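Local coordinates for protein CT_858 (Chlamydia trachomatis, PDB 3DOR) that probably acts as a secreted serine endopeptidase of Chlamydia, built as a homodimer whose chains each combine a PDZ-like region with an S41-type peptidase region, at residues B[6-11]-B[42-47]; B[25-30]-B[522-527]; B[29-34]-B[135-140]; B[80-85]-B[159-164]; B[363-368]-B[441-446]. All coordinates share one frame; numbering follows the deposited sequence.

Contact 1 of 5, residues B[6-11]-B[42-47]; sequences NALQDL and SAQQKL
An antiparallel pair of helices near the N-terminus, helix 2-20 against helix 36-48, meets here with the segment axes 10.1 Å apart and 170° between their directions. The interface is apolar and rests on Leu47 and Leu11, whose side chains point across the gap from opposite helices. Leu47, with CG anti to its carbonyl carbon, lays CD1 and CD2 against the methyl of Ala7, the CD1 to Ala7 CB distance being 3.9 Å. The same CD1 meets Leu11 CD1 at 3.9 Å, so one branch of Leu47 touches residues one helical turn apart. Leu11 has the other choice of first torsion, CG anti to the backbone N (chi1 -159°), which carries its CD1 between Ala43 CB and Gln44 CG, 3.7 Å from each. Leu8 comes in from the flank: its CD2 lies 4.0 Å from Gln44 CB, the two side chains crossing at about a right angle. Gln44 thus lends its aliphatic part to the interface, while its NE2 bonds to Ser40 OG one turn back on its own helix. Helix 55-67 packs on the same seam through Cys58, Leu62 and Phe65, making this the core of a small helical bundle built on an antiparallel helix pair.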
# COMPACT_ATOMS: atom_id res chain seq x y z
N ASN B 6 -24.16 1.08 -7.00
CA ASN B 6 -22.76 1.03 -6.63
C ASN B 6 -22.04 2.32 -7.02
O ASN B 6 -21.20 2.82 -6.27
CB ASN B 6 -22.08 -0.18 -7.29
CG ASN B 6 -22.24 -1.45 -6.47
OD1 ASN B 6 -21.64 -1.59 -5.41
ND2 ASN B 6 -23.06 -2.37 -6.96
N ALA B 7 -22.39 2.86 -8.18
CA ALA B 7 -21.79 4.09 -8.66
C ALA B 7 -22.12 5.22 -7.70
O ALA B 7 -21.26 6.02 -7.34
CB ALA B 7 -22.30 4.42 -10.06
N LEU B 8 -23.38 5.28 -7.27
CA LEU B 8 -23.81 6.31 -6.34
C LEU B 8 -23.09 6.13 -5.01
O LEU B 8 -22.68 7.11 -4.37
CB LEU B 8 -25.32 6.23 -6.12
CG LEU B 8 -26.24 6.79 -7.22
CD1 LEU B 8 -27.66 6.25 -7.03
CD2 LEU B 8 -26.23 8.31 -7.16
N GLN B 9 -22.95 4.88 -4.59
CA GLN B 9 -22.29 4.57 -3.33
C GLN B 9 -20.83 5.05 -3.37
O GLN B 9 -20.37 5.77 -2.48
CB GLN B 9 -22.31 3.07 -3.07
CG GLN B 9 -22.68 2.68 -1.66
CD GLN B 9 -21.84 3.38 -0.61
OE1 GLN B 9 -20.62 3.24 -0.58
NE2 GLN B 9 -22.49 4.15 0.25
N ASP B 10 -20.11 4.65 -4.41
CA ASP B 10 -18.72 5.04 -4.52
C ASP B 10 -18.54 6.54 -4.72
O ASP B 10 -17.57 7.13 -4.24
CB ASP B 10 -18.05 4.23 -5.64
CG ASP B 10 -18.04 2.74 -5.35
OD1 ASP B 10 -17.76 2.37 -4.18
OD2 ASP B 10 -18.31 1.93 -6.26
N LEU B 11 -19.50 7.16 -5.41
CA LEU B 11 -19.44 8.61 -5.62
C LEU B 11 -19.53 9.25 -4.25
O LEU B 11 -18.76 10.15 -3.91
CB LEU B 11 -20.64 9.07 -6.47
CG LEU B 11 -20.56 10.40 -7.24
CD1 LEU B 11 -21.96 10.80 -7.66
CD2 LEU B 11 -19.94 11.49 -6.40
N SER B 42 -24.85 17.04 -9.22
CA SER B 42 -24.88 16.99 -10.67
C SER B 42 -24.46 15.61 -11.17
O SER B 42 -25.08 15.05 -12.07
CB SER B 42 -23.95 18.05 -11.26
OG SER B 42 -23.83 17.90 -12.67
N ALA B 43 -23.40 15.06 -10.58
CA ALA B 43 -22.92 13.74 -10.97
C ALA B 43 -23.99 12.70 -10.69
O ALA B 43 -24.26 11.84 -11.52
CB ALA B 43 -21.64 13.39 -10.22
N GLN B 44 -24.60 12.78 -9.50
CA GLN B 44 -25.65 11.85 -9.10
C GLN B 44 -26.76 11.82 -10.12
O GLN B 44 -27.21 10.75 -10.55
CB GLN B 44 -26.22 12.24 -7.74
CG GLN B 44 -25.23 12.18 -6.60
CD GLN B 44 -25.83 12.63 -5.29
OE1 GLN B 44 -26.89 12.15 -4.88
NE2 GLN B 44 -25.15 13.54 -4.61
N GLN B 45 -27.21 13.01 -10.52
CA GLN B 45 -28.28 13.10 -11.50
C GLN B 45 -27.91 12.44 -12.82
O GLN B 45 -28.74 11.77 -13.43
CB GLN B 45 -28.66 14.56 -11.73
CG GLN B 45 -29.73 15.02 -10.77
CD GLN B 45 -30.93 14.10 -10.78
OE1 GLN B 45 -31.54 13.87 -11.84
NE2 GLN B 45 -31.29 13.56 -9.62
N LYS B 46 -26.67 12.62 -13.25
CA LYS B 46 -26.24 12.00 -14.49
C LYS B 46 -26.36 10.48 -14.37
O LYS B 46 -26.72 9.80 -15.32
CB LYS B 46 -24.81 12.41 -14.83
CG LYS B 46 -24.67 13.88 -15.17
CD LYS B 46 -23.32 14.23 -15.80
CE LYS B 46 -22.18 14.17 -14.79
NZ LYS B 46 -20.89 14.59 -15.42
N LEU B 47 -26.05 9.96 -13.18
CA LEU B 47 -26.12 8.52 -12.95
C LEU B 47 -27.57 8.05 -12.79
O LEU B 47 -27.95 7.00 -13.31
CB LEU B 47 -25.33 8.15 -11.69
CG LEU B 47 -23.81 8.31 -11.70
CD1 LEU B 47 -23.28 8.18 -10.29
CD2 LEU B 47 -23.19 7.25 -12.61

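Contact 2 of 5, residues B[25-30]-B[522-527]; sequences KTWKEQ and GAFIEN
Trp27, one turn into helix 25-32, carries most of the contact. With CG anti to the backbone N (chi1 165°), its indole reaches out to the loop 522-527, which follows strand 507-518 in the S41 peptidase region. Glu526 CB sits over the face of the five-membered ring, a CH-pi contact 4.1 Å from the ring centroid to CB, and the backbone Glu526 O lies 3.2 Å from Trp27 CZ2. Phe524 lies by the six-membered end, its CD1 3.7 Å from Trp27 CZ3, with the ring planes inclined at 45°. Leu516 of strand 507-518 also packs on the indole. The side chain of Asn527 comes to the indole edge beside NE1, its amide nearly coplanar with the ring. Lys28 bends at chi2 and brings NZ to Glu526 OE2, a salt bridge of 2.9 Å that uses the anti lone pair of that oxygen; the same NZ donates to Asn70 O, its strongest polar partner, so the ammonium is held between the loop and Asn70.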
# COMPACT_ATOMS: atom_id res chain seq x y z
N LYS B 25 -9.52 22.24 -1.47
CA LYS B 25 -10.96 22.50 -1.54
C LYS B 25 -11.30 24.00 -1.52
O LYS B 25 -11.98 24.51 -2.41
CB LYS B 25 -11.67 21.77 -0.40
CG LYS B 25 -13.16 22.07 -0.24
CD LYS B 25 -13.85 20.96 0.56
CE LYS B 25 -14.93 21.51 1.50
NZ LYS B 25 -15.97 22.33 0.83
N THR B 26 -10.83 24.70 -0.50
CA THR B 26 -11.10 26.13 -0.38
C THR B 26 -10.57 26.91 -1.59
O THR B 26 -11.14 27.91 -2.00
CB THR B 26 -10.47 26.69 0.90
OG1 THR B 26 -10.79 25.83 2.00
CG2 THR B 26 -11.00 28.08 1.19
N TRP B 27 -9.46 26.45 -2.14
CA TRP B 27 -8.86 27.10 -3.29
C TRP B 27 -9.69 26.92 -4.56
O TRP B 27 -9.86 27.85 -5.34
CB TRP B 27 -7.44 26.57 -3.51
CG TRP B 27 -6.88 26.90 -4.85
CD1 TRP B 27 -6.88 26.11 -5.96
CD2 TRP B 27 -6.25 28.13 -5.23
NE1 TRP B 27 -6.29 26.78 -7.01
CE2 TRP B 27 -5.90 28.02 -6.59
CE3 TRP B 27 -5.96 29.32 -4.55
CZ2 TRP B 27 -5.27 29.05 -7.29
CZ3 TRP B 27 -5.32 30.35 -5.24
CH2 TRP B 27 -4.99 30.20 -6.60
N LYS B 28 -10.21 25.71 -4.76
CA LYS B 28 -11.03 25.42 -5.93
C LYS B 28 -12.34 26.21 -5.93
O LYS B 28 -12.83 26.65 -6.98
CB LYS B 28 -11.32 23.92 -5.99
CG LYS B 28 -10.06 23.05 -5.98
CD LYS B 28 -9.17 23.33 -7.19
CE LYS B 28 -7.91 22.46 -7.19
NZ LYS B 28 -7.10 22.65 -8.42
N GLU B 29 -12.92 26.39 -4.75
CA GLU B 29 -14.17 27.13 -4.64
C GLU B 29 -13.92 28.56 -5.10
O GLU B 29 -14.74 29.15 -5.81
CB GLU B 29 -14.68 27.11 -3.19
CG GLU B 29 -14.81 25.70 -2.66
CD GLU B 29 -15.12 25.62 -1.18
OE1 GLU B 29 -14.48 26.33 -0.38
OE2 GLU B 29 -16.00 24.82 -0.81
N GLN B 30 -12.77 29.12 -4.74
CA GLN B 30 -12.48 30.48 -5.13
C GLN B 30 -11.87 30.63 -6.52
O GLN B 30 -12.20 31.56 -7.24
CB GLN B 30 -11.55 31.14 -4.11
CG GLN B 30 -11.35 32.61 -4.37
CD GLN B 30 -10.49 33.29 -3.32
OE1 GLN B 30 -9.27 33.34 -3.44
NE2 GLN B 30 -11.14 33.80 -2.27
N GLY B 522 3.40 34.51 -0.20
CA GLY B 522 1.96 34.27 -0.08
C GLY B 522 1.17 33.66 -1.22
O GLY B 522 0.05 33.19 -1.00
N ALA B 523 1.70 33.67 -2.44
CA ALA B 523 0.97 33.09 -3.56
C ALA B 523 0.98 31.57 -3.49
O ALA B 523 1.96 30.97 -3.04
CB ALA B 523 1.59 33.55 -4.88
N PHE B 524 -0.12 30.94 -3.92
CA PHE B 524 -0.21 29.49 -3.94
C PHE B 524 0.39 29.00 -5.27
O PHE B 524 0.66 29.81 -6.16
CB PHE B 524 -1.67 29.02 -3.86
CG PHE B 524 -2.35 29.35 -2.55
CD1 PHE B 524 -2.98 30.58 -2.36
CD2 PHE B 524 -2.36 28.42 -1.51
CE1 PHE B 524 -3.61 30.88 -1.14
CE2 PHE B 524 -2.99 28.71 -0.30
CZ PHE B 524 -3.62 29.94 -0.11
N ILE B 525 0.58 27.69 -5.39
CA ILE B 525 1.14 27.11 -6.61
C ILE B 525 0.06 26.42 -7.43
O ILE B 525 0.11 26.42 -8.65
CB ILE B 525 2.26 26.08 -6.28
CG1 ILE B 525 3.37 26.76 -5.48
CG2 ILE B 525 2.86 25.50 -7.58
CD1 ILE B 525 3.98 27.94 -6.20
N GLU B 526 -0.92 25.82 -6.74
CA GLU B 526 -2.02 25.11 -7.38
C GLU B 526 -2.61 25.90 -8.55
O GLU B 526 -2.97 27.06 -8.39
CB GLU B 526 -3.13 24.82 -6.35
CG GLU B 526 -4.22 23.88 -6.83
CD GLU B 526 -3.71 22.49 -7.16
OE1 GLU B 526 -2.61 22.13 -6.69
OE2 GLU B 526 -4.42 21.73 -7.87
N ASN B 527 -2.68 25.27 -9.72
CA ASN B 527 -3.22 25.89 -10.94
C ASN B 527 -2.41 27.03 -11.54
O ASN B 527 -2.13 27.02 -12.74
CB ASN B 527 -4.64 26.42 -10.68
CG ASN B 527 -5.63 25.31 -10.45
OD1 ASN B 527 -5.88 24.49 -11.34
ND2 ASN B 527 -6.20 25.26 -9.25

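Contact 3 of 5, residues B[29-34]-B[135-140]; sequences EQYLGW and NHKGTA
Where helix 25-32 runs out against the loop 135-140 of the PDZ-like region, the polar link is made by one lysine. Lys137, bent at chi2 and chi3, curls its chain back so that NZ donates to the carbonyl of Tyr31, with 3.2 Å between NZ and Tyr31 O. The ammonium approaches almost along the C=O axis, with a C=O...NZ angle of 170°. It also stands over the face of the Tyr31 ring, 4.6 Å from NZ to the centroid and 16° off the ring normal, which makes a cation-pi pair. Apolar contact follows from the same lysine: its CD lies 3.5 Å from Tyr31 CE2 and is pressed against Leu32 CD2 at 3.4 Å, closer than usual for two carbons. Leu32, CG anti to its carbonyl carbon, also packs on Asn135, its CD1 3.8 Å from Asn135 CB and CD2 near the same residue. Trp34 adds a light touch on Asn135. Thr139, the N-cap of helix 140-150, uses its OG1 to cap that helix and to bond to Glu142, and turns its methyl to Tyr31 OH. A carbonyl in the last turn of a helix and an aromatic face are both electron-rich, so together they would probably stabilise the charged form of Lys137 at this surface junction.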
# COMPACT_ATOMS: atom_id res chain seq x y z
N GLU B 29 -12.92 26.39 -4.75
CA GLU B 29 -14.17 27.13 -4.64
C GLU B 29 -13.92 28.56 -5.10
O GLU B 29 -14.74 29.15 -5.81
CB GLU B 29 -14.68 27.11 -3.19
CG GLU B 29 -14.81 25.70 -2.66
CD GLU B 29 -15.12 25.62 -1.18
OE1 GLU B 29 -14.48 26.33 -0.38
OE2 GLU B 29 -16.00 24.82 -0.81
N GLN B 30 -12.77 29.12 -4.74
CA GLN B 30 -12.48 30.48 -5.13
C GLN B 30 -11.87 30.63 -6.52
O GLN B 30 -12.20 31.56 -7.24
CB GLN B 30 -11.55 31.14 -4.11
CG GLN B 30 -11.35 32.61 -4.37
CD GLN B 30 -10.49 33.29 -3.32
OE1 GLN B 30 -9.27 33.34 -3.44
NE2 GLN B 30 -11.14 33.80 -2.27
N TYR B 31 -10.98 29.71 -6.89
CA TYR B 31 -10.32 29.78 -8.19
C TYR B 31 -11.23 29.34 -9.33
O TYR B 31 -11.16 29.89 -10.43
CB TYR B 31 -9.05 28.92 -8.17
CG TYR B 31 -8.34 28.84 -9.51
CD1 TYR B 31 -7.68 29.95 -10.05
CD2 TYR B 31 -8.33 27.65 -10.23
CE1 TYR B 31 -7.03 29.86 -11.29
CE2 TYR B 31 -7.70 27.56 -11.45
CZ TYR B 31 -7.05 28.66 -11.98
OH TYR B 31 -6.44 28.53 -13.20
N LEU B 32 -12.08 28.36 -9.06
CA LEU B 32 -13.01 27.84 -10.06
C LEU B 32 -14.48 28.18 -9.81
O LEU B 32 -15.30 28.05 -10.71
CB LEU B 32 -12.90 26.31 -10.12
CG LEU B 32 -11.54 25.65 -10.35
CD1 LEU B 32 -11.72 24.15 -10.28
CD2 LEU B 32 -10.98 26.06 -11.71
N GLY B 33 -14.82 28.62 -8.60
CA GLY B 33 -16.21 28.91 -8.30
C GLY B 33 -16.88 27.56 -8.16
O GLY B 33 -18.10 27.40 -8.29
N TRP B 34 -16.04 26.56 -7.89
CA TRP B 34 -16.46 25.18 -7.72
C TRP B 34 -17.16 24.97 -6.38
O TRP B 34 -16.85 25.63 -5.39
CB TRP B 34 -15.22 24.29 -7.81
CG TRP B 34 -15.41 22.89 -7.37
CD1 TRP B 34 -15.83 21.83 -8.12
CD2 TRP B 34 -15.14 22.37 -6.06
NE1 TRP B 34 -15.84 20.68 -7.37
CE2 TRP B 34 -15.42 20.98 -6.10
CE3 TRP B 34 -14.69 22.94 -4.86
CZ2 TRP B 34 -15.26 20.16 -4.97
CZ3 TRP B 34 -14.54 22.12 -3.74
CH2 TRP B 34 -14.82 20.74 -3.81
N ASN B 135 -14.14 22.25 -15.36
CA ASN B 135 -13.83 23.62 -15.01
C ASN B 135 -12.56 24.12 -15.69
O ASN B 135 -11.75 24.82 -15.08
CB ASN B 135 -13.73 23.75 -13.49
CG ASN B 135 -15.06 23.47 -12.80
OD1 ASN B 135 -15.19 22.53 -12.01
ND2 ASN B 135 -16.06 24.29 -13.11
N HIS B 136 -12.42 23.76 -16.95
CA HIS B 136 -11.29 24.15 -17.78
C HIS B 136 -11.13 25.66 -17.74
O HIS B 136 -12.11 26.40 -17.86
CB HIS B 136 -11.53 23.68 -19.21
CG HIS B 136 -10.42 24.02 -20.15
ND1 HIS B 136 -10.52 25.00 -21.11
CD2 HIS B 136 -9.17 23.51 -20.27
CE1 HIS B 136 -9.39 25.08 -21.78
NE2 HIS B 136 -8.55 24.18 -21.29
N LYS B 137 -9.90 26.13 -17.56
CA LYS B 137 -9.64 27.56 -17.48
C LYS B 137 -8.78 28.11 -18.61
O LYS B 137 -8.28 29.23 -18.53
CB LYS B 137 -9.02 27.89 -16.13
CG LYS B 137 -9.87 27.41 -14.96
CD LYS B 137 -10.03 28.50 -13.92
CE LYS B 137 -10.78 29.69 -14.46
NZ LYS B 137 -10.78 30.82 -13.49
N GLY B 138 -8.62 27.33 -19.67
CA GLY B 138 -7.84 27.80 -20.80
C GLY B 138 -6.35 28.03 -20.60
O GLY B 138 -5.74 28.74 -21.39
N THR B 139 -5.75 27.47 -19.56
CA THR B 139 -4.31 27.67 -19.36
C THR B 139 -3.53 26.77 -20.32
O THR B 139 -4.01 25.72 -20.75
CB THR B 139 -3.87 27.34 -17.92
OG1 THR B 139 -4.05 25.94 -17.67
CG2 THR B 139 -4.69 28.13 -16.93
N ALA B 140 -2.31 27.18 -20.66
CA ALA B 140 -1.47 26.38 -21.55
C ALA B 140 -1.28 24.97 -20.97
O ALA B 140 -1.32 23.97 -21.70
CB ALA B 140 -0.11 27.08 -21.75

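Contact 4 of 5, residues B[80-85]-B[159-164]; sequences AIESAY and HKVPSG
Two anti torsions set up the contact: Glu82 has CG anti to its backbone N (chi1 179°), and Val161 places CG1 anti to its own N (chi1 -178°). Glu82 then continues extended beyond CG and runs past Val161 in the opposite direction, so that the valine is met by the flank of the acid. Glu82 CG and CD both lie 3.6 Å from Val161 CB, and CG is equally close to Val161 CG2. Glu82 thus meets the valine mainly along CG and CD, with OE1 a little farther from Val161 CG2. The other valine branch turns to the backbone and the next residue of the strand: Val161 CG1 rests 3.5 Å from Ser83 C and 3.6 Å from Ala84 CB. Ala84, whose methyl points at the loop, is shared between Val161 and Pro162. Its CB is 3.3 Å from Pro162 O, and the proline ring supplies CD at 3.9 Å from the same CB. Side chains thus pack on each other and on the facing backbone, where the CA atoms of Ser83 and Val161 are 5.8 Å apart. In the fold, the loop between strands 152-154 and 165-171 lies along the start of strand 83-92 in the PDZ-like region. Strand 83-92 pairs antiparallel with both 152-154 and 177-187, and the latter sends Tyr186 onto Val161 and Trp184 onto Pro162 and Ala84.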
# COMPACT_ATOMS: atom_id res chain seq x y z
N ALA B 80 -9.62 -1.38 -15.93
CA ALA B 80 -10.14 -1.52 -17.30
C ALA B 80 -8.97 -1.40 -18.26
O ALA B 80 -8.07 -0.60 -18.03
CB ALA B 80 -11.16 -0.44 -17.58
N ILE B 81 -8.98 -2.17 -19.35
CA ILE B 81 -7.88 -2.12 -20.30
C ILE B 81 -8.18 -1.56 -21.68
O ILE B 81 -7.26 -1.32 -22.46
CB ILE B 81 -7.24 -3.51 -20.50
CG1 ILE B 81 -8.25 -4.47 -21.13
CG2 ILE B 81 -6.76 -4.06 -19.16
CD1 ILE B 81 -7.70 -5.85 -21.37
N GLU B 82 -9.46 -1.36 -21.99
CA GLU B 82 -9.81 -0.82 -23.30
C GLU B 82 -9.02 0.46 -23.60
O GLU B 82 -8.91 1.34 -22.74
CB GLU B 82 -11.30 -0.52 -23.37
CG GLU B 82 -11.73 0.08 -24.69
CD GLU B 82 -13.21 0.35 -24.75
OE1 GLU B 82 -13.75 0.88 -23.75
OE2 GLU B 82 -13.83 0.03 -25.78
N SER B 83 -8.47 0.56 -24.80
CA SER B 83 -7.71 1.75 -25.17
C SER B 83 -7.59 1.96 -26.67
O SER B 83 -7.77 1.02 -27.46
CB SER B 83 -6.30 1.68 -24.57
OG SER B 83 -5.52 0.70 -25.23
N ALA B 84 -7.29 3.19 -27.06
CA ALA B 84 -7.13 3.56 -28.46
C ALA B 84 -5.86 4.40 -28.56
O ALA B 84 -5.63 5.27 -27.72
CB ALA B 84 -8.33 4.36 -28.93
N TYR B 85 -5.04 4.15 -29.57
CA TYR B 85 -3.79 4.87 -29.72
C TYR B 85 -3.38 5.09 -31.17
O TYR B 85 -3.52 4.18 -31.99
CB TYR B 85 -2.67 4.09 -29.02
CG TYR B 85 -1.29 4.69 -29.17
CD1 TYR B 85 -0.90 5.80 -28.42
CD2 TYR B 85 -0.36 4.12 -30.05
CE1 TYR B 85 0.39 6.34 -28.54
CE2 TYR B 85 0.93 4.65 -30.18
CZ TYR B 85 1.29 5.76 -29.42
OH TYR B 85 2.55 6.29 -29.54
N HIS B 159 -11.73 7.61 -19.98
CA HIS B 159 -11.98 8.17 -21.31
C HIS B 159 -12.95 7.28 -22.07
O HIS B 159 -13.03 6.08 -21.83
CB HIS B 159 -10.71 8.22 -22.17
CG HIS B 159 -9.57 8.97 -21.56
ND1 HIS B 159 -9.73 9.95 -20.61
CD2 HIS B 159 -8.24 8.91 -21.82
CE1 HIS B 159 -8.56 10.47 -20.31
NE2 HIS B 159 -7.63 9.86 -21.03
N LYS B 160 -13.68 7.88 -23.00
CA LYS B 160 -14.56 7.10 -23.87
C LYS B 160 -13.53 6.66 -24.90
O LYS B 160 -12.74 7.47 -25.36
CB LYS B 160 -15.59 7.99 -24.56
CG LYS B 160 -16.67 8.55 -23.66
CD LYS B 160 -17.65 9.38 -24.49
CE LYS B 160 -18.83 9.86 -23.66
NZ LYS B 160 -19.68 10.80 -24.43
N VAL B 161 -13.51 5.38 -25.24
CA VAL B 161 -12.52 4.91 -26.21
C VAL B 161 -13.08 4.73 -27.62
O VAL B 161 -14.02 3.97 -27.84
CB VAL B 161 -11.91 3.56 -25.76
CG1 VAL B 161 -10.86 3.11 -26.76
CG2 VAL B 161 -11.30 3.69 -24.37
N PRO B 162 -12.50 5.45 -28.60
CA PRO B 162 -12.94 5.36 -29.99
C PRO B 162 -12.24 4.19 -30.66
O PRO B 162 -11.37 3.55 -30.06
CB PRO B 162 -12.49 6.69 -30.58
CG PRO B 162 -11.17 6.89 -29.88
CD PRO B 162 -11.51 6.53 -28.43
N SER B 163 -12.60 3.91 -31.91
CA SER B 163 -12.00 2.82 -32.67
C SER B 163 -12.33 3.04 -34.13
O SER B 163 -13.12 3.91 -34.47
CB SER B 163 -12.56 1.47 -32.23
OG SER B 163 -13.94 1.38 -32.55
N GLY B 164 -11.73 2.22 -34.99
CA GLY B 164 -11.98 2.35 -36.41
C GLY B 164 -11.11 3.40 -37.04
O GLY B 164 -10.17 3.91 -36.42

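Contact 5 of 5, residues B[363-368]-B[441-446]; sequences LPKHRM and GFEKIH
Beside the short strand 444-445, Leu363 N bonds to Glu443 O, 3.1 Å long with an N-H...O angle of 156° and lying in the carbonyl plane. Strands 361-368 and 444-445 pair antiparallel in a sheet of the S41 peptidase region, where 361-368 also pairs with 507-518. Leu363 is the centre of the side-chain contact. With CG anti to its carbonyl carbon (chi1 -71°), its two methyls face mainly different partners. CD1 is set against the backbone of the opposite segment, 3.3 Å from Phe442 O, and also meets Phe442 CB at 3.9 Å. CD2 faces the tip of Ile445, whose CD1 is only 3.3 Å away, a tight carbon pair in which the two side chains cross at about a right angle. Tyr350 of helix 346-354 packs on both Leu363 and Ile445, closing this apolar patch from the helix side. At the more polar end Lys365 bends at chi4 and directs NZ to a water, 2.8 Å away, which accepts from it. That water donates to Leu363 O and to Glu443 O, and so ties both segments and the lysine together. Glu443 OE2 stays 4.2 Å from Lys365 NZ, too long for a salt bridge. Glu443 O thus receives two donors, the amide of Leu363 and the water, and the lysine charge is probably eased by the water and, more distantly, by the nearby carboxylate.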
# COMPACT_ATOMS: atom_id res chain seq x y z
N LEU B 363 12.46 27.69 1.79
CA LEU B 363 11.51 26.80 1.15
C LEU B 363 10.08 27.22 1.39
O LEU B 363 9.75 27.74 2.45
CB LEU B 363 11.68 25.37 1.69
CG LEU B 363 12.95 24.60 1.28
CD1 LEU B 363 13.19 23.43 2.23
CD2 LEU B 363 12.77 24.11 -0.15
N PRO B 364 9.21 27.01 0.40
CA PRO B 364 7.80 27.38 0.59
C PRO B 364 7.22 26.36 1.57
O PRO B 364 7.64 25.20 1.60
CB PRO B 364 7.22 27.25 -0.82
CG PRO B 364 8.11 26.24 -1.47
CD PRO B 364 9.47 26.63 -1.00
N LYS B 365 6.25 26.79 2.37
CA LYS B 365 5.62 25.92 3.36
C LYS B 365 4.32 25.36 2.84
O LYS B 365 3.83 25.80 1.80
CB LYS B 365 5.37 26.69 4.66
CG LYS B 365 6.65 27.15 5.35
CD LYS B 365 6.34 27.89 6.64
CE LYS B 365 7.62 28.32 7.36
NZ LYS B 365 8.41 29.29 6.55
N HIS B 366 3.75 24.39 3.55
CA HIS B 366 2.50 23.77 3.12
C HIS B 366 1.34 23.87 4.11
O HIS B 366 1.53 23.66 5.31
CB HIS B 366 2.75 22.30 2.80
CG HIS B 366 3.48 22.06 1.52
ND1 HIS B 366 2.94 21.31 0.49
CD2 HIS B 366 4.71 22.45 1.10
CE1 HIS B 366 3.81 21.26 -0.51
NE2 HIS B 366 4.89 21.94 -0.16
N ARG B 367 0.15 24.19 3.61
CA ARG B 367 -1.06 24.25 4.45
C ARG B 367 -1.61 22.82 4.31
O ARG B 367 -1.92 22.38 3.20
CB ARG B 367 -2.10 25.23 3.87
CG ARG B 367 -1.62 26.65 3.59
CD ARG B 367 -1.77 27.59 4.76
NE ARG B 367 -3.10 27.55 5.39
CZ ARG B 367 -4.14 28.32 5.06
NH1 ARG B 367 -4.04 29.22 4.09
NH2 ARG B 367 -5.28 28.19 5.73
N MET B 368 -1.74 22.11 5.42
CA MET B 368 -2.19 20.72 5.37
C MET B 368 -3.57 20.39 5.96
O MET B 368 -4.04 21.07 6.86
CB MET B 368 -1.14 19.85 6.09
CG MET B 368 0.25 19.88 5.46
SD MET B 368 1.56 19.76 6.71
CE MET B 368 1.35 18.08 7.26
N GLY B 441 9.44 19.57 8.06
CA GLY B 441 9.93 20.62 8.93
C GLY B 441 11.09 21.43 8.38
O GLY B 441 11.54 22.37 9.02
N PHE B 442 11.59 21.08 7.19
CA PHE B 442 12.71 21.80 6.58
C PHE B 442 12.34 23.24 6.19
O PHE B 442 11.65 23.47 5.19
CB PHE B 442 13.22 21.08 5.32
CG PHE B 442 13.84 19.73 5.60
CD1 PHE B 442 13.59 19.05 6.79
CD2 PHE B 442 14.62 19.10 4.63
CE1 PHE B 442 14.11 17.78 7.02
CE2 PHE B 442 15.15 17.82 4.85
CZ PHE B 442 14.89 17.16 6.05
N GLU B 443 12.81 24.20 6.97
CA GLU B 443 12.53 25.60 6.71
C GLU B 443 13.32 26.05 5.50
O GLU B 443 12.89 26.92 4.73
CB GLU B 443 12.93 26.43 7.91
CG GLU B 443 12.16 26.07 9.15
CD GLU B 443 11.47 27.27 9.76
OE1 GLU B 443 12.20 28.16 10.25
OE2 GLU B 443 10.22 27.31 9.73
N LYS B 444 14.49 25.46 5.33
CA LYS B 444 15.32 25.84 4.21
C LYS B 444 16.25 24.72 3.81
O LYS B 444 16.51 23.79 4.57
CB LYS B 444 16.14 27.09 4.55
CG LYS B 444 17.00 26.94 5.79
CD LYS B 444 17.68 28.26 6.17
CE LYS B 444 16.67 29.32 6.58
NZ LYS B 444 17.33 30.54 7.15
N ILE B 445 16.72 24.81 2.57
CA ILE B 445 17.66 23.85 2.05
C ILE B 445 19.03 24.35 2.47
O ILE B 445 19.36 25.52 2.31
CB ILE B 445 17.58 23.77 0.52
CG1 ILE B 445 16.54 22.72 0.14
CG2 ILE B 445 18.95 23.42 -0.05
CD1 ILE B 445 15.74 23.07 -1.04
N HIS B 446 19.82 23.45 3.04
CA HIS B 446 21.16 23.78 3.47
C HIS B 446 22.09 23.19 2.43
O HIS B 446 21.86 22.08 1.95
CB HIS B 446 21.40 23.20 4.86
CG HIS B 446 20.49 23.78 5.89
ND1 HIS B 446 20.74 24.99 6.50
CD2 HIS B 446 19.28 23.38 6.33
CE1 HIS B 446 19.72 25.30 7.28
NE2 HIS B 446 18.82 24.34 7.19
O HOH W 1 10.15 27.55 5.12

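Overall arrangement
Burial alone does not set the chemistry of the five contacts. Contacts 1 and 2 are buried, yet contact 1 is purely apolar helix packing whereas contact 2 combines an indole with a salt bridge; both border the second subunit. Contacts 3 and 4 lie at the surface, the former built round a lysine and the latter on van der Waals packing, with no hydrogen bond between its segments. Contact 5, partly buried, joins its segments through backbone, water and a leucine packed on an isoleucine. Contacts 2 and 3 share helix 25-32, which links loops of the peptidase and PDZ-like regions, and touch where Asn527 meets Tyr31. Contact 2 also brushes contact 5 at Phe524 and Arg367, while contacts 4 and 5 stand about 42 Å apart between centres.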